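PDB 3CHJ: alpha-14 giardin from Giardia lamblia, which binds calcium and phosphatidylserine as an annexin and may act as a calcium-regulated structural element linking the phospholipid bilayer to the underlying axoneme. Local coordinates for residues V170-A175 with D215-G220; K174-K179 with V221-Q226. All coordinates share one frame; numbering follows the deposited sequence.

Interaction 1 (V170-A175 with D215-G220). With CA (calcium ion), chain B.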
ATOM      1  N   VAL A 170      -0.994 -22.619 -18.867  1.00 17.72           N
ATOM      2  CA  VAL A 170      -1.139 -24.040 -18.649  1.00 18.13           C
ATOM      3  C   VAL A 170      -0.543 -24.439 -17.296  1.00 16.94           C
ATOM      4  O   VAL A 170      -1.138 -25.210 -16.529  1.00 17.42           O
ATOM      5  CB  VAL A 170      -0.501 -24.827 -19.817  1.00 18.66           C
ATOM      6  CG1 VAL A 170      -0.448 -26.294 -19.508  1.00 20.34           C
ATOM      7  CG2 VAL A 170      -1.309 -24.566 -21.103  1.00 20.14           C
ATOM      8  N   LEU A 171       0.626 -23.879 -16.994  1.00 16.36           N
ATOM      9  CA  LEU A 171       1.312 -24.166 -15.739  1.00 15.80           C
ATOM     10  C   LEU A 171       0.548 -23.676 -14.497  1.00 15.66           C
ATOM     11  O   LEU A 171       0.436 -24.404 -13.500  1.00 14.89           O
ATOM     12  CB  LEU A 171       2.727 -23.576 -15.772  1.00 16.21           C
ATOM     13  CG  LEU A 171       3.676 -24.312 -16.733  1.00 16.54           C
ATOM     14  CD1 LEU A 171       4.928 -23.481 -16.934  1.00 17.89           C
ATOM     15  CD2 LEU A 171       4.013 -25.697 -16.201  1.00 17.72           C
ATOM     16  N   VAL A 172       0.007 -22.459 -14.578  1.00 15.66           N
ATOM     17  CA  VAL A 172      -0.736 -21.942 -13.429  1.00 15.53           C
ATOM     18  C   VAL A 172      -2.085 -22.647 -13.219  1.00 15.57           C
ATOM     19  O   VAL A 172      -2.504 -22.867 -12.080  1.00 16.38           O
ATOM     20  CB  VAL A 172      -0.853 -20.398 -13.406  1.00 15.03           C
ATOM     21  CG1 VAL A 172      -1.988 -19.853 -14.298  1.00 15.29           C
ATOM     22  CG2 VAL A 172      -1.019 -19.941 -11.945  1.00 14.77           C
ATOM     23  N   ARG A 173      -2.731 -23.032 -14.317  1.00 15.84           N
ATOM     24  CA  ARG A 173      -3.923 -23.871 -14.213  1.00 15.31           C
ATOM     25  C   ARG A 173      -3.615 -25.197 -13.523  1.00 15.72           C
ATOM     26  O   ARG A 173      -4.357 -25.635 -12.641  1.00 15.94           O
ATOM     27  CB  ARG A 173      -4.562 -24.111 -15.580  1.00 15.70           C
ATOM     28  CG  ARG A 173      -5.735 -25.074 -15.535  1.00 16.07           C
ATOM     29  CD  ARG A 173      -6.935 -24.463 -14.808  1.00 19.26           C
ATOM     30  NE  ARG A 173      -8.170 -25.210 -15.086  1.00 17.98           N
ATOM     31  CZ  ARG A 173      -9.398 -24.759 -14.837  1.00 20.26           C
ATOM     32  NH1 ARG A 173      -9.584 -23.572 -14.279  1.00 18.86           N
ATOM     33  NH2 ARG A 173     -10.455 -25.505 -15.141  1.00 20.31           N
ATOM     34  N   LYS A 174      -2.518 -25.841 -13.923  1.00 15.93           N
ATOM     35  CA  LYS A 174      -2.075 -27.075 -13.275  1.00 16.68           C
ATOM     36  C   LYS A 174      -1.895 -26.876 -11.767  1.00 16.72           C
ATOM     37  O   LYS A 174      -2.391 -27.658 -10.954  1.00 16.95           O
ATOM     38  CB  LYS A 174      -0.784 -27.577 -13.938  1.00 17.29           C
ATOM     39  CG  LYS A 174      -0.267 -28.924 -13.450  1.00 18.23           C
ATOM     40  CD  LYS A 174       0.659 -28.783 -12.248  1.00 21.06           C
ATOM     41  CE  LYS A 174       0.931 -30.118 -11.569  1.00 22.72           C
ATOM     42  NZ  LYS A 174       1.873 -29.989 -10.412  1.00 23.25           N
ATOM     43  N   ALA A 175      -1.227 -25.785 -11.407  1.00 15.97           N
ATOM     44  CA  ALA A 175      -1.003 -25.454 -10.004  1.00 15.95           C
ATOM     45  C   ALA A 175      -2.315 -25.220  -9.249  1.00 15.84           C
ATOM     46  O   ALA A 175      -2.478 -25.668  -8.117  1.00 15.82           O
ATOM     47  CB  ALA A 175      -0.090 -24.230  -9.914  1.00 15.92           C
ATOM     48  N   ASP A 215     -13.654 -19.296 -15.704  1.00 17.98           N
ATOM     49  CA  ASP A 215     -13.055 -19.447 -14.370  1.00 18.15           C
ATOM     50  C   ASP A 215     -12.183 -18.235 -14.082  1.00 16.96           C
ATOM     51  O   ASP A 215     -11.702 -17.602 -15.006  1.00 16.88           O
ATOM     52  CB  ASP A 215     -12.201 -20.707 -14.258  1.00 18.60           C
ATOM     53  CG  ASP A 215     -13.015 -21.990 -14.073  1.00 21.09           C
ATOM     54  OD1 ASP A 215     -14.272 -21.952 -13.957  1.00 23.45           O
ATOM     55  OD2 ASP A 215     -12.365 -23.065 -14.028  1.00 21.36           O
ATOM     56  N   SER A 216     -11.981 -17.931 -12.791  1.00 15.75           N
ATOM     57  CA  SER A 216     -11.225 -16.735 -12.374  1.00 15.49           C
ATOM     58  C   SER A 216      -9.843 -17.072 -11.818  1.00 14.41           C
ATOM     59  O   SER A 216      -9.726 -17.958 -10.967  1.00 14.59           O
ATOM     60  CB  SER A 216     -12.013 -15.967 -11.314  1.00 16.44           C
ATOM     61  OG  SER A 216     -11.152 -15.157 -10.539  1.00 15.48           O
ATOM     62  N   LEU A 217      -8.818 -16.358 -12.283  1.00 14.96           N
ATOM     63  CA  LEU A 217      -7.453 -16.566 -11.797  1.00 14.30           C
ATOM     64  C   LEU A 217      -7.372 -16.233 -10.308  1.00 13.77           C
ATOM     65  O   LEU A 217      -6.776 -16.986  -9.534  1.00 13.57           O
ATOM     66  CB  LEU A 217      -6.467 -15.729 -12.616  1.00 14.26           C
ATOM     67  CG  LEU A 217      -5.000 -15.664 -12.170  1.00 15.05           C
ATOM     68  CD1 LEU A 217      -4.407 -17.070 -12.133  1.00 17.75           C
ATOM     69  CD2 LEU A 217      -4.225 -14.757 -13.134  1.00 15.70           C
ATOM     70  N   ARG A 218      -8.001 -15.129  -9.904  1.00 13.50           N
ATOM     71  CA  ARG A 218      -8.019 -14.770  -8.475  1.00 12.89           C
ATOM     72  C   ARG A 218      -8.732 -15.815  -7.623  1.00 12.21           C
ATOM     73  O   ARG A 218      -8.316 -16.072  -6.502  1.00 12.17           O
ATOM     74  CB  ARG A 218      -8.627 -13.395  -8.256  1.00 12.90           C
ATOM     75  CG  ARG A 218      -8.226 -12.775  -6.887  1.00 14.81           C
ATOM     76  CD  ARG A 218      -8.985 -11.502  -6.780  1.00 13.99           C
ATOM     77  NE  ARG A 218      -8.606 -10.593  -5.693  1.00 14.73           N
ATOM     78  CZ  ARG A 218      -9.077 -10.645  -4.453  1.00 16.77           C
ATOM     79  NH1 ARG A 218      -9.883 -11.643  -4.078  1.00 19.35           N
ATOM     80  NH2 ARG A 218      -8.710  -9.706  -3.579  1.00 16.24           N
ATOM     81  N   ALA A 219      -9.817 -16.404  -8.129  1.00 12.91           N
ATOM     82  CA  ALA A 219     -10.464 -17.504  -7.420  1.00 13.14           C
ATOM     83  C   ALA A 219      -9.517 -18.697  -7.237  1.00 13.16           C
ATOM     84  O   ALA A 219      -9.560 -19.374  -6.209  1.00 14.23           O
ATOM     85  CB  ALA A 219     -11.751 -17.917  -8.156  1.00 13.40           C
ATOM     86  N   GLY A 220      -8.659 -18.935  -8.243  1.00 13.16           N
ATOM     87  CA  GLY A 220      -7.635 -19.974  -8.176  1.00 13.12           C
ATOM     88  C   GLY A 220      -6.603 -19.688  -7.091  1.00 13.33           C
ATOM     89  O   GLY A 220      -6.146 -20.591  -6.409  1.00 12.87           O
TER
HETATM   90 CA    CA B 338      -1.510 -26.558  -6.283  1.00 19.50          CA
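R173 and D215 meet in a salt bridge within an all-helical annexin fold, joining the flank of helix 162-177 to the loop that leads into helix 217-224. The guanidinium reaches the carboxylate end-on, with both terminal nitrogens directed at one oxygen. R173 NH1 lies 2.8 Å from D215 OD2 with an N-H...O angle of 164°, on the lone pair of OD2 that faces away from the other oxygen. The second bond is longer and more bent: R173 NH2 is 3.3 Å from the same OD2, at 136°, and approaches nearly along the C-O axis. OD2 lies in the guanidinium plane, while the carboxylate plane is turned 30° from it.

R173 gets there because its CG stands anti to the backbone N and the chain bends at chi2, carrying the guanidinium out to D215. Further partners fix the guanidinium: NE pairs with E177, NH1 also bonds Y208 OH, and Y212 makes a cation-pi contact. Deeper in, V172 CG1 and L217 CD1 approach to 4.3 Å, a light apolar contact bordered by I192 and F201. The start of helix 217-224 is fixed by S216 in the N-cap position, whose OG accepts from A219 N at 3.0 Å. At the far end of 170-175, A175 O binds the calcium ion at 2.3 Å.

Interaction 2 (K174-K179 with V221-Q226); sequences KAIETK and VEDEFQ. With CA (calcium ion), chain B.
A calcium site of the annexin type, in which the last turn of one helix and the loop after it supply oxygens and an acidic residue far along the chain supplies a bidentate carboxylate, joins the end of helix 162-177 to that of helix 217-224. T178 coordinates the ion twice, through its carbonyl O and through OG1, each at 2.4 Å; chi1 of 61° sets OG1 on the calcium alongside that carbonyl. From helix 217-224, E224 binds with OE1 and OE2 both 2.5 Å from the calcium. Its CG lies anti to the backbone N (chi1 -178°) and the chain bends at chi2, which turns the carboxylate toward the metal. The ion explains why T178 O and E224 OE1 come within 3.1 Å without a hydrogen bond. A175 O, G180 O and E185 OE1 complete seven ligand atoms from five residues, and W189 NE1 donates to E224 OE2, probably helping to orient the carboxylate. Beside the metal, water 1 lies 2.7 Å from I176 O and 2.9 Å from E224 OE1, while water 2 donates to I176 O and D223 OD2. E224 CG lies over the centre of the F225 ring, 3.7 Å above its plane.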
ATOM      1  N   LYS A 174      -2.518 -25.841 -13.923  1.00 15.93           N
ATOM      2  CA  LYS A 174      -2.075 -27.075 -13.275  1.00 16.68           C
ATOM      3  C   LYS A 174      -1.895 -26.876 -11.767  1.00 16.72           C
ATOM      4  O   LYS A 174      -2.391 -27.658 -10.954  1.00 16.95           O
ATOM      5  CB  LYS A 174      -0.784 -27.577 -13.938  1.00 17.29           C
ATOM      6  CG  LYS A 174      -0.267 -28.924 -13.450  1.00 18.23           C
ATOM      7  CD  LYS A 174       0.659 -28.783 -12.248  1.00 21.06           C
ATOM      8  CE  LYS A 174       0.931 -30.118 -11.569  1.00 22.72           C
ATOM      9  NZ  LYS A 174       1.873 -29.989 -10.412  1.00 23.25           N
ATOM     10  N   ALA A 175      -1.227 -25.785 -11.407  1.00 15.97           N
ATOM     11  CA  ALA A 175      -1.003 -25.454 -10.004  1.00 15.95           C
ATOM     12  C   ALA A 175      -2.315 -25.220  -9.249  1.00 15.84           C
ATOM     13  O   ALA A 175      -2.478 -25.668  -8.117  1.00 15.82           O
ATOM     14  CB  ALA A 175      -0.090 -24.230  -9.914  1.00 15.92           C
ATOM     15  N   ILE A 176      -3.248 -24.521  -9.882  1.00 15.93           N
ATOM     16  CA  ILE A 176      -4.543 -24.237  -9.268  1.00 16.50           C
ATOM     17  C   ILE A 176      -5.348 -25.526  -9.032  1.00 17.38           C
ATOM     18  O   ILE A 176      -6.072 -25.655  -8.043  1.00 17.81           O
ATOM     19  CB  ILE A 176      -5.307 -23.222 -10.129  1.00 16.01           C
ATOM     20  CG1 ILE A 176      -4.682 -21.825  -9.942  1.00 16.48           C
ATOM     21  CG2 ILE A 176      -6.807 -23.227  -9.798  1.00 16.95           C
ATOM     22  CD1 ILE A 176      -5.142 -20.771 -10.954  1.00 15.80           C
ATOM     23  N   GLU A 177      -5.185 -26.485  -9.936  1.00 19.28           N
ATOM     24  CA  GLU A 177      -5.965 -27.721  -9.859  1.00 20.49           C
ATOM     25  C   GLU A 177      -5.549 -28.645  -8.735  1.00 21.44           C
ATOM     26  O   GLU A 177      -6.388 -29.390  -8.216  1.00 23.05           O
ATOM     27  CB  GLU A 177      -5.972 -28.462 -11.201  1.00 20.62           C
ATOM     28  CG  GLU A 177      -6.869 -27.798 -12.213  1.00 21.62           C
ATOM     29  CD  GLU A 177      -7.074 -28.622 -13.475  1.00 24.81           C
ATOM     30  OE1 GLU A 177      -6.992 -29.867 -13.417  1.00 28.51           O
ATOM     31  OE2 GLU A 177      -7.336 -28.021 -14.531  1.00 27.28           O
ATOM     32  N   THR A 178      -4.274 -28.591  -8.337  1.00 20.96           N
ATOM     33  CA  THR A 178      -3.755 -29.471  -7.278  1.00 21.41           C
ATOM     34  C   THR A 178      -3.874 -28.845  -5.892  1.00 21.78           C
ATOM     35  O   THR A 178      -3.570 -27.650  -5.705  1.00 22.15           O
ATOM     36  CB  THR A 178      -2.280 -29.821  -7.503  1.00 21.12           C
ATOM     37  OG1 THR A 178      -1.501 -28.609  -7.481  1.00 19.90           O
ATOM     38  CG2 THR A 178      -2.067 -30.529  -8.844  1.00 21.46           C
ATOM     39  N   LYS A 179      -4.305 -29.647  -4.918  1.00 22.61           N
ATOM     40  CA  LYS A 179      -4.399 -29.201  -3.535  1.00 23.69           C
ATOM     41  C   LYS A 179      -3.008 -28.927  -2.964  1.00 23.45           C
ATOM     42  O   LYS A 179      -2.135 -29.799  -2.978  1.00 23.79           O
ATOM     43  CB  LYS A 179      -5.129 -30.245  -2.688  1.00 24.48           C
ATOM     44  CG  LYS A 179      -5.470 -29.791  -1.283  1.00 27.34           C
ATOM     45  CD  LYS A 179      -6.029 -30.947  -0.459  1.00 32.29           C
ATOM     46  CE  LYS A 179      -7.458 -31.279  -0.882  1.00 34.08           C
ATOM     47  NZ  LYS A 179      -8.029 -32.434  -0.121  1.00 37.04           N
ATOM     48  N   VAL A 221      -6.262 -18.415  -6.918  1.00 12.46           N
ATOM     49  CA  VAL A 221      -5.370 -18.001  -5.822  1.00 13.62           C
ATOM     50  C   VAL A 221      -5.989 -18.365  -4.486  1.00 13.91           C
ATOM     51  O   VAL A 221      -5.317 -18.908  -3.597  1.00 13.96           O
ATOM     52  CB  VAL A 221      -5.059 -16.486  -5.885  1.00 13.88           C
ATOM     53  CG1 VAL A 221      -4.474 -16.000  -4.551  1.00 13.84           C
ATOM     54  CG2 VAL A 221      -4.096 -16.197  -7.040  1.00 14.51           C
ATOM     55  N   GLU A 222      -7.301 -18.097  -4.358  1.00 13.79           N
ATOM     56  CA  GLU A 222      -8.014 -18.386  -3.129  1.00 15.74           C
ATOM     57  C   GLU A 222      -8.001 -19.887  -2.856  1.00 15.19           C
ATOM     58  O   GLU A 222      -7.787 -20.292  -1.728  1.00 16.22           O
ATOM     59  CB  GLU A 222      -9.453 -17.848  -3.196  1.00 16.82           C
ATOM     60  CG  GLU A 222      -9.531 -16.320  -3.219  1.00 22.07           C
ATOM     61  CD  GLU A 222     -10.665 -15.721  -4.068  1.00 28.03           C
ATOM     62  OE1 GLU A 222     -11.794 -16.291  -4.122  1.00 28.88           O
ATOM     63  OE2 GLU A 222     -10.417 -14.646  -4.687  1.00 29.47           O
ATOM     64  N   ASP A 223      -8.183 -20.703  -3.896  1.00 15.26           N
ATOM     65  CA  ASP A 223      -8.146 -22.161  -3.751  1.00 16.12           C
ATOM     66  C   ASP A 223      -6.788 -22.608  -3.221  1.00 15.76           C
ATOM     67  O   ASP A 223      -6.703 -23.448  -2.324  1.00 16.89           O
ATOM     68  CB  ASP A 223      -8.402 -22.872  -5.084  1.00 16.37           C
ATOM     69  CG  ASP A 223      -9.827 -22.729  -5.572  1.00 19.80           C
ATOM     70  OD1 ASP A 223     -10.699 -22.274  -4.805  1.00 22.58           O
ATOM     71  OD2 ASP A 223     -10.069 -23.079  -6.744  1.00 22.61           O
ATOM     72  N   GLU A 224      -5.734 -22.015  -3.773  1.00 15.03           N
ATOM     73  CA  GLU A 224      -4.361 -22.519  -3.586  1.00 14.81           C
ATOM     74  C   GLU A 224      -3.731 -22.164  -2.248  1.00 14.50           C
ATOM     75  O   GLU A 224      -2.952 -22.952  -1.687  1.00 14.96           O
ATOM     76  CB  GLU A 224      -3.453 -22.027  -4.724  1.00 15.33           C
ATOM     77  CG  GLU A 224      -1.993 -22.533  -4.661  1.00 16.15           C
ATOM     78  CD  GLU A 224      -1.807 -23.974  -5.152  1.00 18.52           C
ATOM     79  OE1 GLU A 224      -2.672 -24.842  -4.891  1.00 20.54           O
ATOM     80  OE2 GLU A 224      -0.778 -24.253  -5.793  1.00 17.69           O
ATOM     81  N   PHE A 225      -4.034 -20.968  -1.767  1.00 13.09           N
ATOM     82  CA  PHE A 225      -3.305 -20.404  -0.642  1.00 12.70           C
ATOM     83  C   PHE A 225      -4.202 -20.149   0.541  1.00 12.51           C
ATOM     84  O   PHE A 225      -5.414 -20.052   0.399  1.00 13.18           O
ATOM     85  CB  PHE A 225      -2.673 -19.082  -1.061  1.00 12.21           C
ATOM     86  CG  PHE A 225      -1.638 -19.208  -2.157  1.00 10.97           C
ATOM     87  CD1 PHE A 225      -0.386 -19.745  -1.873  1.00 12.00           C
ATOM     88  CD2 PHE A 225      -1.910 -18.791  -3.460  1.00  9.98           C
ATOM     89  CE1 PHE A 225       0.606 -19.855  -2.884  1.00 12.75           C
ATOM     90  CE2 PHE A 225      -0.932 -18.899  -4.476  1.00 12.21           C
ATOM     91  CZ  PHE A 225       0.329 -19.445  -4.175  1.00 11.91           C
ATOM     92  N   GLN A 226      -3.577 -20.037   1.708  1.00 12.19           N
ATOM     93  CA  GLN A 226      -4.258 -19.629   2.927  1.00 13.02           C
ATOM     94  C   GLN A 226      -3.414 -18.628   3.710  1.00 12.09           C
ATOM     95  O   GLN A 226      -2.243 -18.406   3.392  1.00 12.46           O
ATOM     96  CB  GLN A 226      -4.611 -20.846   3.803  1.00 13.57           C
ATOM     97  CG  GLN A 226      -3.394 -21.474   4.465  1.00 14.94           C
ATOM     98  CD  GLN A 226      -3.797 -22.663   5.301  1.00 16.91           C
ATOM     99  OE1 GLN A 226      -4.173 -23.706   4.758  1.00 19.07           O
ATOM    100  NE2 GLN A 226      -3.764 -22.501   6.623  1.00 19.45           N
TER
HETATM  101 CA    CA B 338      -1.510 -26.558  -6.283  1.00 19.50          CA
HETATM  102  O   HOH W   1      -5.457 -25.094  -5.462  1.00 21.35           O
HETATM  103  O   HOH W   2      -8.852 -25.282  -7.812  1.00 21.57           O

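Overall arrangement
Both interactions join helix 162-177 to helix 217-224 or the loop leading into it, and their centres are about 7 Å apart, some 25 Å from the centre of the chain. Each is partly buried, combining buried residues with more accessible ones. Interaction 1 is a direct charge pair beside a small apolar contact and buries 128 Å² between its segments. Interaction 2 buries 207 Å² yet has no direct hydrogen bond between its segments, relying on the metal and bridging waters. I176 joins the two: its CG2 lies 3.7 Å from G220 CA and its CD1 4.0 Å from L217 CD1. A175 lies in both 170-175 and 174-179 but touches the partner segment only in interaction 2.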